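Local coordinates for lectin (Trichosanthes anguina, PDB 4HR6), which binds galactose-type sugars through beta-trefoil domains and is a nontoxic, three-chain homologue of type II ribosome-inactivating proteins, at residues I138-L150 against P252-Y264. Residues are numbered along the deposited sequence; the frame is centred on the assembly and turned at random.
Sequences IIGSIVGLDDMCL and PHGDLNQQWVLFY. With AMG (methyl alpha-D-galactopyranoside), chain E.
Ser141 and Phe263 form an antiparallel hydrogen-bonded pair, and Val143 and Val261 form another two residues along. The valine pair is joined from Val143 N to Val261 O at 2.9 Å and by the reciprocal bond, both donors lying in the carbonyl planes. In the Ser141–Phe263 pair, Ser141 N meets Phe263 O from above the carbonyl plane, 44° out of it. Between these pairs, Ile142 and Leu262 face the interior, where Leu262 CD2 comes within 3.4 Å of Ser141 O and the Leu262 and Ile138 side chains cross at about a right angle, meeting through CD1 and CG2. On the other face, Val143 CG2 lies alongside Phe263 CB, and Phe122 of a neighbouring chain meets the phenylalanine ring.

Pairing gives way to Trp260, whose CA makes a CH...O contact of 3.1 Å with Val143 O. With CG anti to the carbonyl carbon (chi1 -56°), the indole reaches Gly144 CA, 3.5 Å from CE3, and Leu150 CG near CZ3; Ile142 CG2 approaches the ring obliquely. Water 2 sits 3.6 Å above the indole plane, over its centre, and links Leu145 N to Gln259 O.

Further out, Gln258 OE1 accepts from both His253 N and Gly254 N, holding the backbone beside the 3-10 segment 256-258. His253 NE2 and Asn257 ND2 each donate to galactoside O3 at 2.8 Å; Asp236 and Asp199 also bond the sugar. Backbone pairing thus closes the second trefoil domain by joining its first and last strands, while imidazole and amide N-H donors fix O3, leaving its own hydrogen for another acceptor, probably an aspartate.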
ATOM      1  N   ILE C 138       9.206  -2.812   8.408  1.00 42.52           N
ATOM      2  CA  ILE C 138       9.206  -1.819   7.340  1.00 45.15           C
ATOM      3  C   ILE C 138       9.526  -0.457   7.943  1.00 45.08           C
ATOM      4  O   ILE C 138       8.745   0.068   8.738  1.00 42.78           O
ATOM      5  CB  ILE C 138       7.814  -1.702   6.655  1.00 45.62           C
ATOM      6  CG1 ILE C 138       7.316  -3.055   6.137  1.00 45.43           C
ATOM      7  CG2 ILE C 138       7.861  -0.665   5.535  1.00 45.00           C
ATOM      8  CD1 ILE C 138       8.273  -3.738   5.200  1.00 46.29           C
ATOM      9  N   ILE C 139      10.650   0.125   7.542  1.00 44.57           N
ATOM     10  CA  ILE C 139      11.055   1.442   8.017  1.00 42.77           C
ATOM     11  C   ILE C 139      10.497   2.556   7.152  1.00 44.05           C
ATOM     12  O   ILE C 139      10.653   2.535   5.933  1.00 44.87           O
ATOM     13  CB  ILE C 139      12.594   1.630   7.963  1.00 45.86           C
ATOM     14  CG1 ILE C 139      13.342   0.482   8.657  1.00 46.82           C
ATOM     15  CG2 ILE C 139      12.991   2.994   8.530  1.00 47.44           C
ATOM     16  CD1 ILE C 139      12.873   0.189  10.056  1.00 49.77           C
ATOM     17  N   GLY C 140       9.923   3.576   7.776  1.00 43.95           N
ATOM     18  CA  GLY C 140       9.619   4.797   7.049  1.00 43.83           C
ATOM     19  C   GLY C 140       9.137   5.945   7.903  1.00 45.23           C
ATOM     20  O   GLY C 140       9.089   5.844   9.137  1.00 43.97           O
ATOM     21  N   SER C 141       8.815   7.056   7.240  1.00 41.29           N
ATOM     22  CA  SER C 141       8.148   8.183   7.886  1.00 40.48           C
ATOM     23  C   SER C 141       6.673   8.007   7.722  1.00 39.48           C
ATOM     24  O   SER C 141       6.223   7.313   6.808  1.00 38.86           O
ATOM     25  CB  SER C 141       8.553   9.509   7.244  1.00 43.59           C
ATOM     26  OG  SER C 141       9.958   9.640   7.235  1.00 43.76           O
ATOM     27  N   ILE C 142       5.914   8.621   8.621  1.00 36.96           N
ATOM     28  CA  ILE C 142       4.476   8.603   8.539  1.00 36.80           C
ATOM     29  C   ILE C 142       4.022  10.036   8.351  1.00 42.28           C
ATOM     30  O   ILE C 142       4.271  10.888   9.218  1.00 43.29           O
ATOM     31  CB  ILE C 142       3.846   8.006   9.794  1.00 36.88           C
ATOM     32  CG1 ILE C 142       4.364   6.593  10.004  1.00 39.22           C
ATOM     33  CG2 ILE C 142       2.337   8.015   9.670  1.00 36.35           C
ATOM     34  CD1 ILE C 142       3.961   5.980  11.334  1.00 42.95           C
ATOM     35  N   VAL C 143       3.351  10.291   7.218  1.00 41.18           N
ATOM     36  CA  VAL C 143       3.030  11.637   6.774  1.00 39.42           C
ATOM     37  C   VAL C 143       1.539  11.857   6.921  1.00 39.03           C
ATOM     38  O   VAL C 143       0.753  11.033   6.514  1.00 37.82           O
ATOM     39  CB  VAL C 143       3.468  11.860   5.307  1.00 41.49           C
ATOM     40  CG1 VAL C 143       3.234  13.304   4.873  1.00 40.95           C
ATOM     41  CG2 VAL C 143       4.937  11.503   5.133  1.00 42.51           C
ATOM     42  N   GLY C 144       1.160  12.976   7.525  1.00 39.73           N
ATOM     43  CA  GLY C 144      -0.229  13.298   7.770  1.00 41.13           C
ATOM     44  C   GLY C 144      -0.544  14.586   7.058  1.00 45.49           C
ATOM     45  O   GLY C 144       0.187  14.989   6.135  1.00 45.02           O
ATOM     46  N   LEU C 145      -1.625  15.241   7.468  1.00 45.61           N
ATOM     47  CA  LEU C 145      -2.099  16.385   6.711  1.00 50.76           C
ATOM     48  C   LEU C 145      -1.082  17.520   6.710  1.00 49.11           C
ATOM     49  O   LEU C 145      -0.187  17.593   7.565  1.00 44.94           O
ATOM     50  CB  LEU C 145      -3.476  16.859   7.172  1.00 53.65           C
ATOM     51  CG  LEU C 145      -3.561  17.902   8.268  1.00 56.69           C
ATOM     52  CD1 LEU C 145      -5.011  18.357   8.399  1.00 54.28           C
ATOM     53  CD2 LEU C 145      -3.003  17.328   9.563  1.00 55.02           C
ATOM     54  N   ASP C 146      -1.197  18.356   5.683  1.00 49.35           N
ATOM     55  CA  ASP C 146      -0.288  19.467   5.451  1.00 50.04           C
ATOM     56  C   ASP C 146       1.113  18.957   5.189  1.00 45.12           C
ATOM     57  O   ASP C 146       2.086  19.696   5.324  1.00 42.46           O
ATOM     58  CB  ASP C 146      -0.311  20.439   6.653  1.00 58.09           C
ATOM     59  CG  ASP C 146      -0.223  21.903   6.235  1.00 66.60           C
ATOM     60  OD1 ASP C 146      -0.522  22.218   5.059  1.00 71.88           O
ATOM     61  OD2 ASP C 146       0.130  22.747   7.089  1.00 73.82           O
ATOM     62  N   ASP C 147       1.217  17.692   4.798  1.00 42.34           N
ATOM     63  CA  ASP C 147       2.513  17.059   4.533  1.00 42.54           C
ATOM     64  C   ASP C 147       3.496  17.110   5.685  1.00 40.52           C
ATOM     65  O   ASP C 147       4.717  17.175   5.476  1.00 40.05           O
ATOM     66  CB  ASP C 147       3.139  17.669   3.289  1.00 44.39           C
ATOM     67  CG  ASP C 147       2.197  17.661   2.143  1.00 45.99           C
ATOM     68  OD1 ASP C 147       1.853  16.544   1.706  1.00 46.09           O
ATOM     69  OD2 ASP C 147       1.774  18.750   1.725  1.00 47.93           O
ATOM     70  N   MET C 148       2.968  17.025   6.896  1.00 41.50           N
ATOM     71  CA  MET C 148       3.810  16.992   8.084  1.00 44.31           C
ATOM     72  C   MET C 148       4.032  15.562   8.558  1.00 44.29           C
ATOM     73  O   MET C 148       3.210  14.691   8.290  1.00 40.24           O
ATOM     74  CB  MET C 148       3.178  17.843   9.161  1.00 48.89           C
ATOM     75  CG  MET C 148       3.255  19.313   8.808  1.00 52.64           C
ATOM     76  SD  MET C 148       2.605  20.353  10.106  1.00 62.72           S
ATOM     77  CE  MET C 148       4.028  20.451  11.192  1.00 61.83           C
ATOM     78  N   CYS C 149       5.150  15.347   9.254  1.00 45.51           N
ATOM     79  CA  CYS C 149       5.633  14.025   9.660  1.00 44.53           C
ATOM     80  C   CYS C 149       5.438  13.771  11.166  1.00 48.66           C
ATOM     81  O   CYS C 149       5.706  14.659  11.984  1.00 51.04           O
ATOM     82  CB  CYS C 149       7.128  13.913   9.368  1.00 44.51           C
ATOM     83  SG  CYS C 149       7.620  13.595   7.646  1.00 45.43           S
ATOM     84  N   LEU C 150       5.005  12.560  11.529  1.00 46.76           N
ATOM     85  CA  LEU C 150       4.969  12.132  12.932  1.00 46.24           C
ATOM     86  C   LEU C 150       6.362  12.122  13.517  1.00 44.96           C
ATOM     87  O   LEU C 150       7.275  11.505  12.971  1.00 43.08           O
ATOM     88  CB  LEU C 150       4.408  10.722  13.100  1.00 47.01           C
ATOM     89  CG  LEU C 150       2.920  10.504  13.317  1.00 48.56           C
ATOM     90  CD1 LEU C 150       2.742   9.042  13.689  1.00 51.03           C
ATOM     91  CD2 LEU C 150       2.325  11.388  14.396  1.00 48.75           C
ATOM     92  N   PRO C 252     -13.938   6.606  12.817  1.00 61.79           N
ATOM     93  CA  PRO C 252     -13.462   6.795  11.440  1.00 59.43           C
ATOM     94  C   PRO C 252     -14.434   7.581  10.565  1.00 55.72           C
ATOM     95  O   PRO C 252     -15.625   7.268  10.523  1.00 54.15           O
ATOM     96  CB  PRO C 252     -13.322   5.359  10.910  1.00 62.35           C
ATOM     97  CG  PRO C 252     -13.468   4.466  12.096  1.00 63.67           C
ATOM     98  CD  PRO C 252     -14.343   5.210  13.050  1.00 62.64           C
ATOM     99  N   HIS C 253     -13.936   8.611   9.892  1.00 53.17           N
ATOM    100  CA  HIS C 253     -14.759   9.353   8.917  1.00 55.74           C
ATOM    101  C   HIS C 253     -14.038   9.652   7.595  1.00 54.17           C
ATOM    102  O   HIS C 253     -14.653  10.165   6.662  1.00 56.55           O
ATOM    103  CB  HIS C 253     -15.348  10.647   9.528  1.00 53.71           C
ATOM    104  CG  HIS C 253     -14.337  11.521  10.206  1.00 53.53           C
ATOM    105  ND1 HIS C 253     -13.194  11.968   9.581  1.00 56.36           N
ATOM    106  CD2 HIS C 253     -14.306  12.043  11.456  1.00 53.48           C
ATOM    107  CE1 HIS C 253     -12.497  12.721  10.412  1.00 53.37           C
ATOM    108  NE2 HIS C 253     -13.154  12.787  11.557  1.00 54.01           N
ATOM    109  N   GLY C 254     -12.746   9.345   7.516  1.00 52.66           N
ATOM    110  CA  GLY C 254     -12.013   9.432   6.257  1.00 56.39           C
ATOM    111  C   GLY C 254     -11.644  10.816   5.743  1.00 55.82           C
ATOM    112  O   GLY C 254     -11.260  10.956   4.587  1.00 54.39           O
ATOM    113  N   ASP C 255     -11.722  11.834   6.594  1.00 58.38           N
ATOM    114  CA  ASP C 255     -11.333  13.184   6.210  1.00 57.44           C
ATOM    115  C   ASP C 255      -9.806  13.328   6.319  1.00 55.77           C
ATOM    116  O   ASP C 255      -9.113  12.412   6.764  1.00 58.53           O
ATOM    117  CB  ASP C 255     -12.059  14.226   7.074  1.00 60.99           C
ATOM    118  CG  ASP C 255     -12.254  15.565   6.349  1.00 64.06           C
ATOM    119  OD1 ASP C 255     -11.459  15.894   5.437  1.00 63.08           O
ATOM    120  OD2 ASP C 255     -13.205  16.292   6.690  1.00 67.74           O
ATOM    121  N   LEU C 256      -9.295  14.489   5.927  1.00 54.55           N
ATOM    122  CA  LEU C 256      -7.861  14.694   5.736  1.00 51.84           C
ATOM    123  C   LEU C 256      -7.035  14.516   7.002  1.00 49.49           C
ATOM    124  O   LEU C 256      -5.865  14.098   6.937  1.00 45.20           O
ATOM    125  CB  LEU C 256      -7.606  16.085   5.163  1.00 55.10           C
ATOM    126  CG  LEU C 256      -8.267  16.441   3.825  1.00 58.91           C
ATOM    127  CD1 LEU C 256      -8.041  17.918   3.540  1.00 62.11           C
ATOM    128  CD2 LEU C 256      -7.729  15.585   2.688  1.00 58.05           C
ATOM    129  N   ASN C 257      -7.629  14.840   8.148  1.00 48.27           N
ATOM    130  CA  ASN C 257      -6.941  14.679   9.426  1.00 49.28           C
ATOM    131  C   ASN C 257      -6.833  13.215   9.876  1.00 46.98           C
ATOM    132  O   ASN C 257      -6.153  12.933  10.871  1.00 43.95           O
ATOM    133  CB  ASN C 257      -7.592  15.532  10.529  1.00 50.71           C
ATOM    134  CG  ASN C 257      -9.035  15.158  10.776  1.00 52.10           C
ATOM    135  OD1 ASN C 257      -9.754  14.805   9.845  1.00 52.31           O
ATOM    136  ND2 ASN C 257      -9.463  15.217  12.030  1.00 54.29           N
ATOM    137  N   GLN C 258      -7.487  12.303   9.142  1.00 47.51           N
ATOM    138  CA  GLN C 258      -7.366  10.850   9.368  1.00 47.25           C
ATOM    139  C   GLN C 258      -6.664  10.091   8.214  1.00 48.30           C
ATOM    140  O   GLN C 258      -6.635   8.844   8.192  1.00 46.36           O
ATOM    141  CB  GLN C 258      -8.752  10.245   9.610  1.00 46.53           C
ATOM    142  CG  GLN C 258      -9.292  10.510  10.995  1.00 51.16           C
ATOM    143  CD  GLN C 258     -10.652   9.890  11.226  1.00 54.20           C
ATOM    144  OE1 GLN C 258     -11.178   9.181  10.373  1.00 54.95           O
ATOM    145  NE2 GLN C 258     -11.239  10.170  12.388  1.00 55.98           N
ATOM    146  N   GLN C 259      -6.083  10.837   7.279  1.00 46.01           N
ATOM    147  CA  GLN C 259      -5.396  10.253   6.129  1.00 43.34           C
ATOM    148  C   GLN C 259      -3.911  10.388   6.341  1.00 40.70           C
ATOM    149  O   GLN C 259      -3.437  11.434   6.752  1.00 40.98           O
ATOM    150  CB  GLN C 259      -5.829  10.945   4.832  1.00 46.83           C
ATOM    151  CG  GLN C 259      -7.207  10.518   4.321  1.00 49.56           C
ATOM    152  CD  GLN C 259      -7.619  11.270   3.064  1.00 56.79           C
ATOM    153  OE1 GLN C 259      -6.773  11.662   2.259  1.00 57.76           O
ATOM    154  NE2 GLN C 259      -8.930  11.489   2.891  1.00 59.93           N
ATOM    155  N   TRP C 260      -3.182   9.318   6.047  1.00 38.58           N
ATOM    156  CA  TRP C 260      -1.750   9.225   6.285  1.00 37.54           C
ATOM    157  C   TRP C 260      -1.079   8.506   5.124  1.00 37.39           C
ATOM    158  O   TRP C 260      -1.731   7.775   4.381  1.00 39.00           O
ATOM    159  CB  TRP C 260      -1.489   8.402   7.555  1.00 39.83           C
ATOM    160  CG  TRP C 260      -2.183   8.916   8.777  1.00 38.75           C
ATOM    161  CD1 TRP C 260      -3.456   8.633   9.191  1.00 41.43           C
ATOM    162  CD2 TRP C 260      -1.644   9.828   9.731  1.00 37.51           C
ATOM    163  NE1 TRP C 260      -3.738   9.312  10.352  1.00 39.17           N
ATOM    164  CE2 TRP C 260      -2.630  10.041  10.713  1.00 39.36           C
ATOM    165  CE3 TRP C 260      -0.406  10.467   9.863  1.00 37.88           C
ATOM    166  CZ2 TRP C 260      -2.427  10.895  11.808  1.00 36.81           C
ATOM    167  CZ3 TRP C 260      -0.200  11.310  10.966  1.00 38.91           C
ATOM    168  CH2 TRP C 260      -1.209  11.512  11.913  1.00 36.41           C
ATOM    169  N   VAL C 261       0.227   8.681   4.986  1.00 35.70           N
ATOM    170  CA  VAL C 261       0.974   8.008   3.948  1.00 35.07           C
ATOM    171  C   VAL C 261       2.227   7.482   4.579  1.00 37.28           C
ATOM    172  O   VAL C 261       2.889   8.219   5.308  1.00 38.20           O
ATOM    173  CB  VAL C 261       1.364   8.973   2.798  1.00 35.33           C
ATOM    174  CG1 VAL C 261       2.357   8.316   1.849  1.00 36.57           C
ATOM    175  CG2 VAL C 261       0.126   9.462   2.059  1.00 33.71           C
ATOM    176  N   LEU C 262       2.548   6.220   4.297  1.00 34.95           N
ATOM    177  CA  LEU C 262       3.797   5.635   4.714  1.00 39.71           C
ATOM    178  C   LEU C 262       4.839   6.034   3.684  1.00 42.48           C
ATOM    179  O   LEU C 262       4.733   5.645   2.507  1.00 40.30           O
ATOM    180  CB  LEU C 262       3.687   4.106   4.752  1.00 43.40           C
ATOM    181  CG  LEU C 262       4.515   3.282   5.747  1.00 47.51           C
ATOM    182  CD1 LEU C 262       4.968   1.981   5.097  1.00 46.26           C
ATOM    183  CD2 LEU C 262       5.711   4.002   6.324  1.00 47.91           C
ATOM    184  N   PHE C 263       5.850   6.792   4.104  1.00 38.45           N
ATOM    185  CA  PHE C 263       6.882   7.204   3.182  1.00 38.54           C
ATOM    186  C   PHE C 263       8.139   6.385   3.453  1.00 38.66           C
ATOM    187  O   PHE C 263       8.992   6.734   4.264  1.00 37.12           O
ATOM    188  CB  PHE C 263       7.111   8.719   3.237  1.00 40.82           C
ATOM    189  CG  PHE C 263       7.783   9.277   2.012  1.00 41.37           C
ATOM    190  CD1 PHE C 263       7.032   9.812   0.975  1.00 44.38           C
ATOM    191  CD2 PHE C 263       9.161   9.245   1.882  1.00 45.97           C
ATOM    192  CE1 PHE C 263       7.643  10.324  -0.161  1.00 47.57           C
ATOM    193  CE2 PHE C 263       9.785   9.749   0.739  1.00 47.52           C
ATOM    194  CZ  PHE C 263       9.025  10.293  -0.283  1.00 45.78           C
ATOM    195  N   TYR C 264       8.214   5.268   2.743  1.00 36.59           N
ATOM    196  CA  TYR C 264       9.282   4.318   2.855  1.00 36.28           C
ATOM    197  C   TYR C 264      10.312   4.624   1.770  1.00 35.60           C
ATOM    198  O   TYR C 264      11.347   3.946   1.713  1.00 37.55           O
ATOM    199  CB  TYR C 264       8.739   2.879   2.731  1.00 38.02           C
ATOM    200  CG  TYR C 264       8.121   2.547   1.363  1.00 38.01           C
ATOM    201  CD1 TYR C 264       6.793   2.851   1.074  1.00 38.04           C
ATOM    202  CD2 TYR C 264       8.872   1.944   0.376  1.00 38.79           C
ATOM    203  CE1 TYR C 264       6.241   2.575  -0.176  1.00 40.23           C
ATOM    204  CE2 TYR C 264       8.329   1.661  -0.878  1.00 40.71           C
ATOM    205  CZ  TYR C 264       7.016   1.976  -1.150  1.00 37.95           C
ATOM    206  OH  TYR C 264       6.484   1.697  -2.392  1.00 41.39           O
TER
HETATM  207  C1  AMG E 302     -13.602  17.324  14.945  1.00 65.72           C
HETATM  208  C2  AMG E 302     -12.844  16.533  13.877  1.00 66.77           C
HETATM  209  C3  AMG E 302     -12.565  15.100  14.347  1.00 66.33           C
HETATM  210  C4  AMG E 302     -11.862  15.126  15.698  1.00 66.82           C
HETATM  211  C5  AMG E 302     -12.624  16.022  16.689  1.00 68.41           C
HETATM  212  C6  AMG E 302     -11.894  16.190  18.018  1.00 69.81           C
HETATM  213  C7  AMG E 302     -15.905  17.723  15.406  1.00 70.36           C
HETATM  214  O1  AMG E 302     -14.893  16.745  15.182  1.00 67.65           O
HETATM  215  O2  AMG E 302     -13.617  16.541  12.675  1.00 63.35           O
HETATM  216  O3  AMG E 302     -11.752  14.386  13.403  1.00 66.52           O
HETATM  217  O4  AMG E 302     -10.517  15.584  15.513  1.00 60.55           O
HETATM  218  O5  AMG E 302     -12.829  17.324  16.141  1.00 63.85           O
HETATM  219  O6  AMG E 302     -12.846  16.596  19.011  1.00 73.80           O
HETATM  220  O   HOH W   1      12.066   1.815   3.901  1.00 61.19           O
HETATM  221  O   HOH W   2      -3.363  13.192   8.926  1.00 42.88           O